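Local atomic coordinates of thermosome subunit (Methanococcoides burtonii, PDB entry 3AQ1), a protein that probably binds and hydrolyses ATP to drive the folding of other proteins, as a group II chaperonin subunit that was crystallised as an open-state monomer. Residues A[56-61]-A[461-466]; A[62-67]-A[72-77]; A[371-376]-A[386-391]; A[394-399]-A[412-417]; A[419-422]-A[427-430]. All coordinates share one frame; numbering follows the deposited sequence.

Interaction 1 of 5, residues A[56-61]-A[461-466]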
# COMPACT_ATOMS: atom_id res chain seq x y z
N GLU A 56 -12.75 2.68 26.46
CA GLU A 56 -13.73 1.75 26.95
C GLU A 56 -13.11 0.68 27.84
O GLU A 56 -13.68 0.30 28.85
CB GLU A 56 -14.43 1.09 25.77
CG GLU A 56 -15.82 0.63 26.07
CD GLU A 56 -16.65 1.76 26.65
OE1 GLU A 56 -16.39 2.93 26.28
OE2 GLU A 56 -17.54 1.45 27.47
N LEU A 57 -11.96 0.17 27.42
CA LEU A 57 -11.29 -0.87 28.19
C LEU A 57 -10.84 -0.30 29.52
O LEU A 57 -11.00 -0.94 30.56
CB LEU A 57 -10.09 -1.42 27.42
CG LEU A 57 -10.45 -2.32 26.23
CD1 LEU A 57 -9.24 -2.65 25.35
CD2 LEU A 57 -11.14 -3.58 26.71
N LEU A 58 -10.30 0.92 29.48
CA LEU A 58 -9.84 1.60 30.70
C LEU A 58 -10.94 1.77 31.70
O LEU A 58 -10.84 1.31 32.82
CB LEU A 58 -9.26 2.97 30.41
CG LEU A 58 -7.74 2.98 30.40
CD1 LEU A 58 -7.24 4.36 30.01
CD2 LEU A 58 -7.20 2.54 31.75
N SER A 59 -12.00 2.44 31.28
CA SER A 59 -13.09 2.76 32.18
C SER A 59 -13.66 1.47 32.77
O SER A 59 -13.96 1.41 33.96
CB SER A 59 -14.16 3.61 31.49
OG SER A 59 -15.30 2.85 31.14
N LYS A 60 -13.78 0.44 31.94
CA LYS A 60 -14.24 -0.84 32.46
C LYS A 60 -13.24 -1.44 33.45
O LYS A 60 -13.63 -2.14 34.37
CB LYS A 60 -14.60 -1.82 31.34
CG LYS A 60 -15.95 -1.52 30.68
CD LYS A 60 -16.50 -2.71 29.92
CE LYS A 60 -17.88 -2.42 29.35
NZ LYS A 60 -17.87 -1.12 28.65
N ALA A 61 -11.96 -1.16 33.26
CA ALA A 61 -10.97 -1.64 34.22
C ALA A 61 -11.08 -0.87 35.55
O ALA A 61 -10.93 -1.43 36.63
CB ALA A 61 -9.56 -1.54 33.65
N GLU A 461 -2.69 -3.00 24.42
CA GLU A 461 -1.35 -2.64 24.89
C GLU A 461 -1.29 -1.28 25.57
O GLU A 461 -0.51 -1.08 26.50
CB GLU A 461 -0.33 -2.66 23.75
CG GLU A 461 -0.03 -4.04 23.18
CD GLU A 461 0.65 -4.95 24.17
OE1 GLU A 461 1.00 -4.48 25.27
OE2 GLU A 461 0.83 -6.14 23.85
N ALA A 462 -2.10 -0.34 25.09
CA ALA A 462 -2.14 1.00 25.66
C ALA A 462 -2.83 0.99 27.01
O ALA A 462 -2.43 1.70 27.93
CB ALA A 462 -2.86 1.94 24.72
N THR A 463 -3.90 0.19 27.10
CA THR A 463 -4.69 0.10 28.31
C THR A 463 -3.88 -0.60 29.38
O THR A 463 -3.80 -0.15 30.52
CB THR A 463 -5.98 -0.69 28.06
OG1 THR A 463 -6.82 0.07 27.20
CG2 THR A 463 -6.72 -0.98 29.34
N VAL A 464 -3.26 -1.71 29.00
CA VAL A 464 -2.46 -2.49 29.91
C VAL A 464 -1.23 -1.71 30.37
O VAL A 464 -0.83 -1.79 31.53
CB VAL A 464 -2.05 -3.81 29.27
CG1 VAL A 464 -0.76 -4.32 29.87
CG2 VAL A 464 -3.19 -4.82 29.43
N MET A 465 -0.64 -0.95 29.47
CA MET A 465 0.53 -0.17 29.84
C MET A 465 0.17 0.85 30.91
O MET A 465 0.94 1.13 31.82
CB MET A 465 1.11 0.50 28.59
CG MET A 465 2.16 1.53 28.89
SD MET A 465 3.42 1.53 27.63
CE MET A 465 2.40 1.44 26.17
N ILE A 466 -1.03 1.41 30.80
CA ILE A 466 -1.52 2.39 31.75
C ILE A 466 -1.92 1.77 33.10
O ILE A 466 -1.79 2.40 34.14
CB ILE A 466 -2.72 3.11 31.14
CG1 ILE A 466 -2.26 3.96 29.96
CG2 ILE A 466 -3.47 3.93 32.21
CD1 ILE A 466 -3.32 4.89 29.42
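Thr463 points from helix 449-467 at Leu57 and Leu58 of helix 45-65. The two helix segments run in broadly the same direction and cross at -36°, with their axes 9.5 Å apart. Both branches of the threonine are used. Its OG1 sits beside the backbone N, with chi1 at -69°, and touches Leu57 CB at 3.6 Å. Its methyl CG2 stands anti to that N. It meets Leu57 CB at 3.9 Å and also borders the start of Leu58, with Leu58 N 4.1 Å from CG2. The two side chains, Leu57 and Thr463, cross at about a right angle. The hydroxyl has its main polar partner in its own helix, where OG1 is hydrogen-bonded to Ala459 O. A weaker bond links it to Ser54 OG. With an alanine here both branches go, and the loss is likely to open a gap beside Leu57 CB and leave Ala459 O without its side-chain bond.

Leu58 and Ile466 make the second half of the contact, nearer the surface. They meet through paired methyls. Leu58 CD1 lies 4.0 Å from Ile466 CD1. Leu58 CD2 lies at the same 4.0 Å from Ile466 CG2. Thus one leucine fork spans both branches of the isoleucine.

Other helices close in around the contact. Tyr78 of helix 71-92 touches Thr463 and Ala61, and its OH is hydrogen-bonded to Leu57 O. Phe391 of helix 383-394 packs against Leu57.

Interaction 2 of 5, residues A[62-67]-A[72-77]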
# COMPACT_ATOMS: atom_id res chain seq x y z
N GLU A 62 -11.35 0.43 35.46
CA GLU A 62 -11.46 1.24 36.66
C GLU A 62 -12.71 0.84 37.44
O GLU A 62 -12.70 0.84 38.66
CB GLU A 62 -11.38 2.75 36.33
CG GLU A 62 -9.90 3.25 36.26
CD GLU A 62 -9.68 4.57 35.50
OE1 GLU A 62 -10.67 5.16 35.02
OE2 GLU A 62 -8.51 5.01 35.38
N GLU A 63 -13.75 0.45 36.72
CA GLU A 63 -14.90 -0.19 37.36
C GLU A 63 -14.48 -1.46 38.11
O GLU A 63 -14.67 -1.56 39.32
CB GLU A 63 -15.99 -0.53 36.34
CG GLU A 63 -16.66 0.67 35.70
CD GLU A 63 -17.76 0.26 34.72
OE1 GLU A 63 -17.77 -0.92 34.29
OE2 GLU A 63 -18.60 1.13 34.39
N LEU A 64 -13.90 -2.42 37.38
CA LEU A 64 -13.47 -3.70 37.97
C LEU A 64 -12.49 -3.56 39.13
O LEU A 64 -12.28 -4.51 39.89
CB LEU A 64 -12.83 -4.62 36.91
CG LEU A 64 -13.68 -5.22 35.79
CD1 LEU A 64 -12.92 -6.37 35.16
CD2 LEU A 64 -15.04 -5.68 36.30
N ILE A 65 -11.86 -2.40 39.27
CA ILE A 65 -10.95 -2.17 40.38
C ILE A 65 -11.74 -1.68 41.60
O ILE A 65 -11.56 -2.18 42.72
CB ILE A 65 -9.84 -1.19 39.98
CG1 ILE A 65 -8.91 -1.85 38.97
CG2 ILE A 65 -9.03 -0.76 41.19
CD1 ILE A 65 -7.75 -0.97 38.57
N MET A 66 -12.62 -0.71 41.39
CA MET A 66 -13.51 -0.24 42.45
C MET A 66 -14.47 -1.34 42.90
O MET A 66 -15.39 -1.08 43.69
CB MET A 66 -14.29 0.99 41.99
CG MET A 66 -13.47 2.27 41.96
SD MET A 66 -14.38 3.58 41.12
CE MET A 66 -13.32 4.99 41.44
N LYS A 67 -14.27 -2.56 42.40
CA LYS A 67 -15.06 -3.73 42.80
C LYS A 67 -14.20 -4.82 43.41
O LYS A 67 -14.70 -5.89 43.77
CB LYS A 67 -15.84 -4.31 41.62
CG LYS A 67 -17.24 -3.75 41.42
CD LYS A 67 -18.08 -4.64 40.51
CE LYS A 67 -18.16 -6.06 41.07
NZ LYS A 67 -19.11 -6.93 40.31
N THR A 72 -3.55 -6.24 38.13
CA THR A 72 -2.64 -7.03 37.31
C THR A 72 -3.34 -8.21 36.64
O THR A 72 -2.94 -8.65 35.56
CB THR A 72 -1.44 -7.47 38.14
OG1 THR A 72 -0.54 -6.36 38.25
CG2 THR A 72 -0.73 -8.65 37.50
N ILE A 73 -4.39 -8.71 37.29
CA ILE A 73 -5.23 -9.77 36.74
C ILE A 73 -6.00 -9.28 35.52
O ILE A 73 -6.12 -9.99 34.52
CB ILE A 73 -6.25 -10.29 37.80
CG1 ILE A 73 -5.54 -11.15 38.85
CG2 ILE A 73 -7.37 -11.08 37.15
CD1 ILE A 73 -6.44 -11.56 40.03
N ILE A 74 -6.53 -8.06 35.62
CA ILE A 74 -7.23 -7.42 34.51
C ILE A 74 -6.35 -7.35 33.27
O ILE A 74 -6.80 -7.67 32.17
CB ILE A 74 -7.70 -6.00 34.87
CG1 ILE A 74 -8.73 -6.04 35.99
CG2 ILE A 74 -8.29 -5.30 33.65
CD1 ILE A 74 -9.03 -4.70 36.61
N SER A 75 -5.10 -6.94 33.46
CA SER A 75 -4.13 -6.85 32.36
C SER A 75 -3.95 -8.17 31.62
O SER A 75 -3.98 -8.20 30.39
CB SER A 75 -2.78 -6.37 32.87
OG SER A 75 -2.90 -5.11 33.49
N GLU A 76 -3.74 -9.26 32.36
CA GLU A 76 -3.57 -10.56 31.72
C GLU A 76 -4.85 -11.02 31.05
O GLU A 76 -4.82 -11.56 29.95
CB GLU A 76 -3.05 -11.60 32.71
CG GLU A 76 -1.55 -11.54 32.88
CD GLU A 76 -1.13 -11.54 34.34
OE1 GLU A 76 -1.44 -12.51 35.05
OE2 GLU A 76 -0.48 -10.55 34.76
N GLY A 77 -5.98 -10.79 31.72
CA GLY A 77 -7.28 -11.07 31.13
C GLY A 77 -7.47 -10.36 29.79
O GLY A 77 -7.85 -10.98 28.80
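Ile74 meets Leu64 and Ile65 within a helix-loop-helix unit. Helix 45-65 ends here, a short loop follows, and helix 71-92 has just begun. The contact therefore ties the close of one helix to the start of the next.

Apolar packing carries the whole contact across the two segments. Ile74 directs its side chain at the end of helix 45-65. Its CG1 branch lies beside the backbone N, and a chi2 of 168° stretches the chain outward. This sends CD1 furthest forward. The CA atoms of Leu64 and Ile74 stay 8.0 Å apart, and the long isoleucine branch bridges that spacing. Leu64 is buried and presents its CB, while its CG and methyls turn towards helix 383-394. Ile65 lies closer to the surface, and its side chain crosses that of Ile74 at about a right angle.

The hydrogen bonds stay inside each helix. Met66 N is bonded to Glu62 O at 3.1 Å, although Met66 itself has already left helical backbone angles. In the second helix Gly77 N is bonded to Ile73 O at 2.9 Å. Ser75 OG turns back to Ser71 O, one turn earlier.

Charges play a small part. Glu63 OE1 makes a long, weak ion pair with Lys390 NZ of helix 383-394.

Val69 of the loop and Leu467 of helix 449-467 also touch Ile74. At the tip, one methyl serves both neighbours: Ile74 CD1 is 3.7 Å from Ile65 CG1 and 3.8 Å from Leu64 CB.

Interaction 3 of 5, residues A[371-376]-A[386-391]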
# COMPACT_ATOMS: atom_id res chain seq x y z
N LEU A 371 -19.71 -11.13 20.61
CA LEU A 371 -20.57 -12.28 20.85
C LEU A 371 -19.75 -13.54 21.16
O LEU A 371 -19.96 -14.18 22.19
CB LEU A 371 -21.47 -12.53 19.64
CG LEU A 371 -22.26 -13.84 19.69
CD1 LEU A 371 -23.40 -13.72 20.69
CD2 LEU A 371 -22.77 -14.21 18.32
N ARG A 372 -18.82 -13.88 20.29
CA ARG A 372 -18.04 -15.10 20.46
C ARG A 372 -17.07 -15.00 21.62
O ARG A 372 -16.58 -16.02 22.11
CB ARG A 372 -17.26 -15.41 19.20
CG ARG A 372 -18.12 -15.78 18.03
CD ARG A 372 -17.30 -15.69 16.76
NE ARG A 372 -18.08 -16.08 15.59
CZ ARG A 372 -17.93 -17.24 14.96
NH1 ARG A 372 -17.02 -18.11 15.38
NH2 ARG A 372 -18.67 -17.51 13.90
N LEU A 373 -16.79 -13.79 22.07
CA LEU A 373 -15.83 -13.65 23.15
C LEU A 373 -16.57 -13.66 24.48
O LEU A 373 -15.97 -13.90 25.53
CB LEU A 373 -15.01 -12.37 22.99
CG LEU A 373 -13.82 -12.21 23.93
CD1 LEU A 373 -12.84 -13.34 23.71
CD2 LEU A 373 -13.16 -10.85 23.73
N SER A 374 -17.87 -13.41 24.43
CA SER A 374 -18.73 -13.52 25.61
C SER A 374 -19.07 -14.98 25.83
O SER A 374 -19.36 -15.39 26.95
CB SER A 374 -20.00 -12.68 25.46
OG SER A 374 -19.79 -11.35 25.90
N GLU A 375 -19.05 -15.75 24.75
CA GLU A 375 -19.21 -17.19 24.85
C GLU A 375 -17.96 -17.78 25.50
O GLU A 375 -18.04 -18.61 26.40
CB GLU A 375 -19.46 -17.81 23.47
CG GLU A 375 -20.92 -18.18 23.22
CD GLU A 375 -21.35 -17.95 21.77
OE1 GLU A 375 -20.54 -17.42 20.98
OE2 GLU A 375 -22.50 -18.29 21.43
N TYR A 376 -16.79 -17.32 25.04
CA TYR A 376 -15.52 -17.73 25.62
C TYR A 376 -15.49 -17.39 27.11
O TYR A 376 -15.14 -18.23 27.94
CB TYR A 376 -14.36 -17.04 24.89
CG TYR A 376 -12.99 -17.57 25.24
CD1 TYR A 376 -12.59 -18.84 24.84
CD2 TYR A 376 -12.08 -16.80 25.95
CE1 TYR A 376 -11.32 -19.33 25.16
CE2 TYR A 376 -10.81 -17.28 26.27
CZ TYR A 376 -10.44 -18.55 25.87
OH TYR A 376 -9.19 -19.04 26.17
N LEU A 386 -14.33 -12.19 34.52
CA LEU A 386 -14.92 -10.85 34.55
C LEU A 386 -14.18 -9.93 33.58
O LEU A 386 -14.80 -9.17 32.84
CB LEU A 386 -14.90 -10.29 35.97
CG LEU A 386 -16.19 -10.52 36.75
CD1 LEU A 386 -15.98 -10.49 38.27
CD2 LEU A 386 -17.27 -9.52 36.31
N ALA A 387 -12.85 -10.02 33.59
CA ALA A 387 -11.99 -9.17 32.78
C ALA A 387 -12.20 -9.39 31.28
O ALA A 387 -12.37 -8.43 30.53
CB ALA A 387 -10.54 -9.40 33.14
N VAL A 388 -12.17 -10.65 30.86
CA VAL A 388 -12.38 -10.99 29.46
C VAL A 388 -13.81 -10.66 29.03
O VAL A 388 -14.05 -10.20 27.92
CB VAL A 388 -12.07 -12.47 29.20
CG1 VAL A 388 -12.60 -12.88 27.85
CG2 VAL A 388 -10.58 -12.69 29.29
N SER A 389 -14.75 -10.90 29.93
CA SER A 389 -16.13 -10.55 29.69
C SER A 389 -16.25 -9.05 29.42
O SER A 389 -16.96 -8.63 28.51
CB SER A 389 -16.99 -10.97 30.89
OG SER A 389 -18.36 -10.80 30.62
N LYS A 390 -15.55 -8.25 30.22
CA LYS A 390 -15.61 -6.80 30.06
C LYS A 390 -14.94 -6.36 28.77
O LYS A 390 -15.34 -5.37 28.16
CB LYS A 390 -15.00 -6.09 31.27
CG LYS A 390 -15.92 -6.04 32.50
CD LYS A 390 -17.10 -5.10 32.27
CE LYS A 390 -18.01 -5.00 33.50
NZ LYS A 390 -19.01 -3.90 33.35
N PHE A 391 -13.92 -7.10 28.34
CA PHE A 391 -13.28 -6.81 27.06
C PHE A 391 -14.32 -6.98 25.97
O PHE A 391 -14.62 -6.05 25.22
CB PHE A 391 -12.08 -7.73 26.83
CG PHE A 391 -11.15 -7.28 25.72
CD1 PHE A 391 -11.45 -7.52 24.40
CD2 PHE A 391 -9.95 -6.66 26.01
CE1 PHE A 391 -10.58 -7.13 23.39
CE2 PHE A 391 -9.08 -6.27 25.00
CZ PHE A 391 -9.40 -6.51 23.69
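The rings of Tyr376 and Phe391 each receive one aliphatic group from the facing helix. Val388 CG1 comes to the edge of the tyrosine ring, near its plane, with Tyr376 CD2 4.4 Å away. Leu373 CD2 approaches the phenylalanine ring obliquely, 3.8 Å from Phe391 CD1. The two rings do not stack on each other. Other helices also reach them: Lys84 touches Tyr376, while Ala81 and Leu57 touch Phe391.

Leu373 is the link between the two ring contacts. Its CG stands anti to the backbone N, with chi1 at -171°, which swings the forked end towards helix 383-394. One methyl, CD2, goes to Phe391. The other end of the fork serves Val388, whose CG1 is 4.2 Å from both Leu373 CG and Leu373 CD1. The leucine and valine side chains cross at about a right angle. Val388 holds this methyl anti to its own N, with chi1 at 167°. The same CG1 touches both the leucine and the tyrosine edge. Leu373, Val388 and Phe391 are all buried.

Leu373 has further neighbours outside the two segments. It packs on Lys84 of helix 71-92 and on Ala392, the residue after Phe391.

The segment axes approach to 8.5 Å and run at 171° to each other. This is an antiparallel helical hairpin: helices 364-378 and 383-394 are joined by a short loop. It belongs to the helical equatorial domain of the chaperonin fold.

Interaction 4 of 5, residues A[394-399]-A[412-417]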
# COMPACT_ATOMS: atom_id res chain seq x y z
N ALA A 394 -16.57 -4.14 25.64
CA ALA A 394 -16.02 -2.89 25.16
C ALA A 394 -16.09 -2.84 23.65
O ALA A 394 -16.30 -1.77 23.05
CB ALA A 394 -14.60 -2.72 25.65
N LEU A 395 -15.91 -4.00 23.02
CA LEU A 395 -15.93 -4.10 21.57
C LEU A 395 -17.15 -3.42 20.95
O LEU A 395 -17.04 -2.75 19.93
CB LEU A 395 -15.85 -5.57 21.16
CG LEU A 395 -14.45 -6.11 21.40
CD1 LEU A 395 -14.34 -7.58 21.04
CD2 LEU A 395 -13.43 -5.27 20.60
N GLU A 396 -18.32 -3.59 21.57
CA GLU A 396 -19.54 -3.04 21.01
C GLU A 396 -19.61 -1.53 21.07
O GLU A 396 -20.59 -0.93 20.66
CB GLU A 396 -20.77 -3.64 21.67
CG GLU A 396 -20.98 -5.10 21.33
CD GLU A 396 -22.26 -5.67 21.93
OE1 GLU A 396 -22.62 -5.31 23.09
OE2 GLU A 396 -22.88 -6.50 21.24
N VAL A 397 -18.55 -0.91 21.57
CA VAL A 397 -18.51 0.54 21.62
C VAL A 397 -18.31 1.09 20.21
O VAL A 397 -18.72 2.20 19.90
CB VAL A 397 -17.41 1.05 22.56
CG1 VAL A 397 -16.02 0.88 21.92
CG2 VAL A 397 -17.67 2.49 22.91
N ILE A 398 -17.68 0.29 19.35
CA ILE A 398 -17.43 0.68 17.97
C ILE A 398 -18.72 0.84 17.17
O ILE A 398 -18.96 1.89 16.60
CB ILE A 398 -16.43 -0.29 17.24
CG1 ILE A 398 -14.98 0.06 17.57
CG2 ILE A 398 -16.57 -0.19 15.75
CD1 ILE A 398 -14.64 -0.02 19.03
N PRO A 399 -19.57 -0.21 17.14
CA PRO A 399 -20.85 -0.07 16.44
C PRO A 399 -21.72 1.00 17.08
O PRO A 399 -22.45 1.69 16.37
CB PRO A 399 -21.53 -1.43 16.65
CG PRO A 399 -20.50 -2.31 17.22
CD PRO A 399 -19.48 -1.46 17.89
N ASP A 412 -31.60 0.63 18.93
CA ASP A 412 -32.24 0.05 17.76
C ASP A 412 -31.25 -0.75 16.93
O ASP A 412 -31.53 -1.88 16.54
CB ASP A 412 -32.87 1.15 16.90
CG ASP A 412 -34.32 1.39 17.25
OD1 ASP A 412 -34.73 0.97 18.35
OD2 ASP A 412 -35.04 1.99 16.43
N ILE A 413 -30.09 -0.15 16.65
CA ILE A 413 -29.07 -0.77 15.81
C ILE A 413 -28.43 -1.99 16.46
O ILE A 413 -28.17 -2.99 15.79
CB ILE A 413 -27.95 0.22 15.45
CG1 ILE A 413 -28.51 1.45 14.72
CG2 ILE A 413 -26.87 -0.48 14.64
CD1 ILE A 413 -29.18 1.12 13.44
N MET A 414 -28.16 -1.90 17.77
CA MET A 414 -27.52 -2.99 18.51
C MET A 414 -28.43 -4.21 18.64
O MET A 414 -27.98 -5.35 18.54
CB MET A 414 -27.04 -2.52 19.89
CG MET A 414 -25.77 -1.65 19.85
SD MET A 414 -24.47 -2.29 18.77
CE MET A 414 -24.15 -3.89 19.50
N VAL A 415 -29.71 -3.96 18.89
CA VAL A 415 -30.68 -5.04 18.92
C VAL A 415 -30.62 -5.77 17.59
O VAL A 415 -30.46 -6.98 17.53
CB VAL A 415 -32.09 -4.49 19.19
CG1 VAL A 415 -33.17 -5.50 18.80
CG2 VAL A 415 -32.20 -4.07 20.65
N GLU A 416 -30.73 -5.00 16.52
CA GLU A 416 -30.77 -5.58 15.19
C GLU A 416 -29.44 -6.26 14.82
O GLU A 416 -29.45 -7.30 14.16
CB GLU A 416 -31.18 -4.50 14.17
CG GLU A 416 -31.15 -4.95 12.72
CD GLU A 416 -32.13 -6.08 12.46
OE1 GLU A 416 -32.90 -6.41 13.39
OE2 GLU A 416 -32.13 -6.62 11.33
N LEU A 417 -28.31 -5.70 15.26
CA LEU A 417 -27.02 -6.35 14.99
C LEU A 417 -26.87 -7.65 15.77
O LEU A 417 -26.40 -8.66 15.22
CB LEU A 417 -25.82 -5.42 15.26
CG LEU A 417 -25.66 -4.29 14.23
CD1 LEU A 417 -24.58 -3.31 14.65
CD2 LEU A 417 -25.40 -4.83 12.83
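Glu396 lies along the terminal methyl of Met414, and every atom of its side chain beyond CA comes near that methyl. CB starts the path, 4.0 Å from Met414 CE. CG follows at 3.9 Å from the same CE. Then the carboxylate carbon comes closer, with CD to Met414 CE at 3.6 Å. Of the two oxygens, OE2 is the nearer, 3.4 Å from Met414 CE. OE1 passes the methyl at 4.2 Å. Its strong partner is Arg418, just after 412-417: OE1 forms a salt bridge with Arg418 NH2. The chain is extended, with chi2 at -176°, and so it presents its length to the methyl. These are van der Waals contacts.

Met414 takes the opposite shape. It is bent at chi2 (-45°) and chi3 (-60°), which turns CE towards the side of the Glu396 chain. The bend also puts the sulfur against the proline, where Met414 SD lies 3.7 Å from Pro399 CB. Leu417, one turn further on, adds its CD1 to the same Pro399 CB at 4.1 Å.

The contact joins the start of helix 397-405 to helix 410-422. A type I turn from Ala394 to Val397 leads in from helix 383-394. Helix 364-378 borders the contact through Ser370 on Glu396 and Val367 on Pro399. Strand 437-439 reaches Leu417 through Val437.

Interaction 5 of 5, residues A[419-422]-A[427-430]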
# COMPACT_ATOMS: atom_id res chain seq x y z
N SER A 419 -29.32 -9.57 16.86
CA SER A 419 -30.25 -10.53 16.30
C SER A 419 -29.61 -11.18 15.09
O SER A 419 -29.44 -12.40 15.04
CB SER A 419 -31.56 -9.84 15.93
OG SER A 419 -32.35 -10.65 15.07
N GLN A 420 -29.22 -10.37 14.12
CA GLN A 420 -28.65 -10.91 12.90
C GLN A 420 -27.37 -11.72 13.12
O GLN A 420 -27.19 -12.77 12.50
CB GLN A 420 -28.45 -9.81 11.86
CG GLN A 420 -29.73 -9.49 11.14
CD GLN A 420 -29.48 -8.83 9.81
OE1 GLN A 420 -29.96 -7.72 9.56
NE2 GLN A 420 -28.71 -9.49 8.95
N HIS A 421 -26.49 -11.26 14.00
CA HIS A 421 -25.29 -12.04 14.29
C HIS A 421 -25.58 -13.34 15.04
O HIS A 421 -25.06 -14.40 14.67
CB HIS A 421 -24.24 -11.18 14.98
CG HIS A 421 -23.43 -10.38 14.02
ND1 HIS A 421 -22.14 -10.73 13.66
CD2 HIS A 421 -23.73 -9.27 13.30
CE1 HIS A 421 -21.68 -9.86 12.78
NE2 HIS A 421 -22.63 -8.97 12.54
N GLU A 422 -26.40 -13.26 16.09
CA GLU A 422 -26.86 -14.44 16.81
C GLU A 422 -27.42 -15.47 15.83
O GLU A 422 -27.31 -16.67 16.05
CB GLU A 422 -27.94 -14.07 17.83
CG GLU A 422 -27.43 -13.34 19.07
CD GLU A 422 -28.55 -12.73 19.90
OE1 GLU A 422 -29.75 -12.93 19.58
OE2 GLU A 422 -28.21 -12.03 20.88
N ASN A 427 -21.63 -10.92 8.18
CA ASN A 427 -21.37 -9.67 7.47
C ASN A 427 -22.35 -8.57 7.81
O ASN A 427 -22.35 -7.51 7.17
CB ASN A 427 -21.40 -9.89 5.95
CG ASN A 427 -20.49 -11.02 5.50
OD1 ASN A 427 -19.45 -11.29 6.10
ND2 ASN A 427 -20.89 -11.68 4.42
N ALA A 428 -23.20 -8.80 8.81
CA ALA A 428 -24.21 -7.81 9.16
C ALA A 428 -23.61 -6.63 9.92
O ALA A 428 -23.10 -6.78 11.02
CB ALA A 428 -25.30 -8.44 9.97
N GLY A 429 -23.68 -5.44 9.32
CA GLY A 429 -23.20 -4.23 9.96
C GLY A 429 -24.03 -3.01 9.59
O GLY A 429 -24.90 -3.07 8.70
N LEU A 430 -23.76 -1.90 10.27
CA LEU A 430 -24.53 -0.68 10.03
C LEU A 430 -24.06 0.03 8.76
O LEU A 430 -22.89 0.34 8.61
CB LEU A 430 -24.44 0.26 11.23
CG LEU A 430 -25.13 1.63 11.04
CD1 LEU A 430 -26.58 1.46 10.60
CD2 LEU A 430 -25.04 2.49 12.31
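Gln420 and His421, on the last turn of helix 410-422, meet Ala428 at the start of strand 428-430. Gln420 comes first along the helix. Its CB lies 3.9 Å from Ala428 CB. Beyond CG the chain is extended, which carries the amide alongside the same methyl. There Gln420 NE2 is 3.7 Å from Ala428 CB. This is packing; the hydrogen bond of NE2 goes to Asn425 OD1 in the intervening loop.

His421 follows and makes the polar link. Its NE2 donates to Ala428 O over 2.7 Å. The bond is fairly straight, with 156° at the hydrogen. The carbonyl oxygen sits at the ring edge, only 1° out of the ring plane. On the other side of the bond, the N-H lies in the carbonyl plane and points at a lone pair, with a C=O to donor angle of 133°. The alanine methyl is close as well, with Ala428 CB 3.7 Å from His421 NE2. The second ring nitrogen is also engaged, since ND1 is hydrogen-bonded to Glu368 OE1 of helix 364-378. Partners at both ring nitrogens fix its rotation. The nearby carboxylate would probably favour a positive charge on the ring. A phenylalanine in place of the histidine would probably leave Ala428 O and Glu368 without their mates on this side.

Ala428 belongs to a small antiparallel pair of strands, 428-430 and 437-439, linked by the Gly429 to Val438 backbone bonding. A buried histidine thus ties a helix end to this β-hairpin in the equatorial part of the chaperonin fold.

All five contacts lie in one largely helical region, the equatorial domain of the chaperonin fold. Interactions 1 and 2 share helix 45-65, with centres about 9 Å apart. They touch where Val464 CG2 meets Ser75 O at 3.6 Å. Interaction 3 packs against both through helix 383-394: Leu57 CD2 lies 3.4 Å from Phe391 CD2, and Leu64 CD1 lies 3.8 Å from Ala387 CA. Interaction 4 follows interaction 3 directly in the chain and touches interaction 1, where Ala394 CB is 3.6 Å from Glu56 CG. Interaction 5 shares helix 410-422 with interaction 4, and Leu417 CD2 lies 3.5 Å from Ala428 O. Interactions 2 and 5 are the far ends, with centres about 30 Å apart.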